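Local coordinates for putative lipoprotein (Bacteroides ovatus, PDB 3OQQ) that is of unknown function but is a putative lipoprotein, probably extracellular, that carries several bound calcium ions, at residues R393-V399 and F426-I432. Numbering follows the deposited sequence.
Sequences RHAYERV and FVDEKTI. With CA (calcium ion), chain B; CA (calcium ion), chain D; ACT (acetate ion), chain F.
The guanidinium of Arg393 lies flat on one face of the Phe426 ring, planes 9° apart, in an off-centre cation-pi stack; CD of the same arginine sits over the middle of that face, 3.8 Å from the ring centroid. Ile432 serves two more flat groups: its CB lies over a face of the His394 imidazole, and its CG1 over a face of the Tyr396 ring, 3.6 Å from the centroid. At the edge of the tyrosine, acetate O lies in the ring plane. These side chains belong to, or flank, a weakly bonded antiparallel pair of short strands, 394-395 with 431-432, in which Ala395 and Thr431 form a non-hydrogen-bonded pair. Ile432 N donates to His394 O (2.8 Å) and Tyr396 N to Lys430 O (3.1 Å). CG of Tyr396 stands anti to its carbonyl carbon (chi1 -82°), which brings the ring alongside the backbone of 429-431 and its OH to acetate O (2.7 Å). That acetate, probably from the crystallisation liquor, shares a calcium ion with both carboxylate oxygens of Asp428. With an alanine in place of this tyrosine, acetate O would probably lose its hydroxyl donor and a gap would open beside Ile432 CG1. The imidazole nitrogens of His394 are hydrogen-bonded to Gln286 O and Arg183 NH1, which fixes the rotation of the ring whose face Ile432 CB covers. Beyond the strands, a type II turn from Tyr396 to Val399 carries Glu397 to a second calcium ion, where both its carboxylate oxygens bind, along with Asp146, Asn148, Asp149, Gly186 O and a water, and brings Val399 CG1 against Lys430 CB (3.8 Å). Within 426-432, Thr431 OG1 and Lys430 N grip Val427 O from opposite faces of its carbonyl plane, the hydroxyl at 2.9 Å.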
loop_
_atom_site.group_PDB
_atom_site.type_symbol
_atom_site.label_atom_id
_atom_site.label_comp_id
_atom_site.label_asym_id
_atom_site.label_seq_id
_atom_site.Cartn_x
_atom_site.Cartn_y
_atom_site.Cartn_z
ATOM N N ARG A 393 4.887 -1.607 -13.595
ATOM C CA ARG A 393 4.586 -0.484 -14.500
ATOM C C ARG A 393 3.141 -0.509 -14.968
ATOM O O ARG A 393 2.603 -1.590 -15.223
ATOM C CB ARG A 393 5.509 -0.546 -15.731
ATOM C CG ARG A 393 6.961 -0.273 -15.363
ATOM C CD ARG A 393 7.830 -1.171 -16.166
ATOM N NE ARG A 393 9.248 -1.056 -15.830
ATOM C CZ ARG A 393 9.855 -1.749 -14.876
ATOM N NH1 ARG A 393 9.161 -2.557 -14.091
ATOM N NH2 ARG A 393 11.160 -1.634 -14.697
ATOM N N HIS A 394 2.531 0.662 -15.148
ATOM C CA HIS A 394 1.159 0.718 -15.654
ATOM C C HIS A 394 1.170 0.808 -17.192
ATOM O O HIS A 394 2.183 1.161 -17.811
ATOM C CB HIS A 394 0.360 1.878 -15.018
ATOM C CG HIS A 394 0.927 3.231 -15.322
ATOM N ND1 HIS A 394 2.042 3.702 -14.663
ATOM C CD2 HIS A 394 0.540 4.149 -16.246
ATOM C CE1 HIS A 394 2.290 4.904 -15.176
ATOM N NE2 HIS A 394 1.394 5.228 -16.108
ATOM N N ALA A 395 0.026 0.497 -17.797
ATOM C CA ALA A 395 -0.171 0.517 -19.242
ATOM C C ALA A 395 -0.389 1.907 -19.788
ATOM O O ALA A 395 -0.961 2.774 -19.109
ATOM C CB ALA A 395 -1.387 -0.327 -19.599
ATOM N N TYR A 396 -0.033 2.086 -21.077
ATOM C CA TYR A 396 -0.339 3.307 -21.838
ATOM C C TYR A 396 -1.855 3.370 -21.998
ATOM O O TYR A 396 -2.510 2.324 -21.946
ATOM C CB TYR A 396 0.340 3.285 -23.226
ATOM C CG TYR A 396 1.789 3.699 -23.210
ATOM C CD1 TYR A 396 2.152 5.027 -23.005
ATOM C CD2 TYR A 396 2.798 2.782 -23.479
ATOM C CE1 TYR A 396 3.488 5.413 -22.977
ATOM C CE2 TYR A 396 4.136 3.162 -23.478
ATOM C CZ TYR A 396 4.477 4.480 -23.212
ATOM O OH TYR A 396 5.790 4.871 -23.203
ATOM N N GLU A 397 -2.416 4.576 -22.146
ATOM C CA GLU A 397 -3.861 4.766 -22.276
ATOM C C GLU A 397 -4.454 3.909 -23.391
ATOM O O GLU A 397 -3.905 3.858 -24.501
ATOM C CB GLU A 397 -4.200 6.246 -22.504
ATOM C CG GLU A 397 -5.666 6.592 -22.226
ATOM C CD GLU A 397 -6.288 6.155 -20.912
ATOM O OE1 GLU A 397 -5.545 5.894 -19.937
ATOM O OE2 GLU A 397 -7.536 6.099 -20.846
ATOM N N ARG A 398 -5.585 3.223 -23.069
ATOM C CA ARG A 398 -6.376 2.344 -23.946
ATOM C C ARG A 398 -5.613 1.084 -24.394
ATOM O O ARG A 398 -6.110 0.348 -25.246
ATOM C CB ARG A 398 -6.929 3.106 -25.165
ATOM C CG ARG A 398 -8.139 4.006 -24.817
ATOM C CD ARG A 398 -8.586 4.844 -26.014
ATOM N NE ARG A 398 -7.496 5.687 -26.522
ATOM C CZ ARG A 398 -7.207 6.908 -26.071
ATOM N NH1 ARG A 398 -7.948 7.472 -25.121
ATOM N NH2 ARG A 398 -6.181 7.581 -26.577
ATOM N N VAL A 399 -4.453 0.789 -23.794
ATOM C CA VAL A 399 -3.750 -0.459 -24.088
ATOM C C VAL A 399 -4.352 -1.535 -23.158
ATOM O O VAL A 399 -4.307 -1.353 -21.930
ATOM C CB VAL A 399 -2.199 -0.356 -23.944
ATOM C CG1 VAL A 399 -1.549 -1.737 -23.960
ATOM C CG2 VAL A 399 -1.594 0.535 -25.024
ATOM N N PHE A 426 6.558 -7.698 -18.462
ATOM C CA PHE A 426 5.843 -6.572 -19.061
ATOM C C PHE A 426 6.365 -6.326 -20.458
ATOM O O PHE A 426 7.506 -6.647 -20.740
ATOM C CB PHE A 426 6.002 -5.300 -18.190
ATOM C CG PHE A 426 7.436 -4.824 -18.039
ATOM C CD1 PHE A 426 8.248 -5.321 -17.027
ATOM C CD2 PHE A 426 7.971 -3.891 -18.917
ATOM C CE1 PHE A 426 9.566 -4.894 -16.897
ATOM C CE2 PHE A 426 9.298 -3.478 -18.798
ATOM C CZ PHE A 426 10.083 -3.976 -17.782
ATOM N N VAL A 427 5.555 -5.728 -21.327
ATOM C CA VAL A 427 5.979 -5.350 -22.677
ATOM C C VAL A 427 6.328 -3.867 -22.589
ATOM O O VAL A 427 5.460 -3.047 -22.245
ATOM C CB VAL A 427 4.885 -5.647 -23.722
ATOM C CG1 VAL A 427 5.293 -5.160 -25.105
ATOM C CG2 VAL A 427 4.546 -7.136 -23.742
ATOM N N ASP A 428 7.602 -3.531 -22.870
ATOM C CA ASP A 428 8.109 -2.170 -22.794
ATOM C C ASP A 428 7.210 -1.173 -23.552
ATOM O O ASP A 428 6.815 -0.172 -22.967
ATOM C CB ASP A 428 9.555 -2.106 -23.342
ATOM C CG ASP A 428 10.143 -0.706 -23.349
ATOM O OD1 ASP A 428 9.639 0.147 -22.604
ATOM O OD2 ASP A 428 11.104 -0.476 -24.088
ATOM N N GLU A 429 6.925 -1.423 -24.848
ATOM C CA GLU A 429 6.155 -0.488 -25.684
ATOM C C GLU A 429 4.686 -0.295 -25.207
ATOM O O GLU A 429 4.018 0.623 -25.693
ATOM C CB GLU A 429 6.215 -0.910 -27.180
ATOM C CG GLU A 429 5.247 -1.984 -27.638
ATOM C CD GLU A 429 4.220 -1.583 -28.695
ATOM O OE1 GLU A 429 3.872 -0.381 -28.809
ATOM O OE2 GLU A 429 3.711 -2.506 -29.370
ATOM N N LYS A 430 4.196 -1.143 -24.265
ATOM C CA LYS A 430 2.821 -1.077 -23.769
ATOM C C LYS A 430 2.737 -0.546 -22.348
ATOM O O LYS A 430 1.632 -0.398 -21.819
ATOM C CB LYS A 430 2.168 -2.462 -23.865
ATOM C CG LYS A 430 2.049 -2.873 -25.326
ATOM C CD LYS A 430 1.118 -3.984 -25.621
ATOM C CE LYS A 430 1.244 -4.393 -27.085
ATOM N NZ LYS A 430 0.622 -3.399 -28.007
ATOM N N THR A 431 3.903 -0.254 -21.719
ATOM C CA THR A 431 3.905 0.199 -20.342
ATOM C C THR A 431 4.744 1.433 -20.158
ATOM O O THR A 431 5.580 1.745 -20.996
ATOM C CB THR A 431 4.361 -0.915 -19.386
ATOM O OG1 THR A 431 5.651 -1.417 -19.798
ATOM C CG2 THR A 431 3.330 -2.021 -19.250
ATOM N N ILE A 432 4.520 2.120 -19.034
ATOM C CA ILE A 432 5.195 3.368 -18.664
ATOM C C ILE A 432 6.000 3.228 -17.393
ATOM O O ILE A 432 5.551 2.635 -16.415
ATOM C CB ILE A 432 4.127 4.483 -18.456
ATOM C CG1 ILE A 432 3.304 4.693 -19.724
ATOM C CG2 ILE A 432 4.709 5.820 -17.895
ATOM C CD1 ILE A 432 2.037 5.484 -19.523
HETATM CA CA CA B . -7.278 4.704 -18.761
HETATM CA CA CA D . 10.922 1.913 -23.637
HETATM C C ACT F . 7.899 2.649 -24.796
HETATM O O ACT F . 7.404 2.728 -23.628
HETATM O OXT ACT F . 9.043 2.147 -25.034
HETATM C CH3 ACT F . 7.089 3.173 -25.959
HETATM O O HOH W 1 -9.817 4.118 -19.362
HETATM O O HOH W 2 12.849 1.728 -22.475
#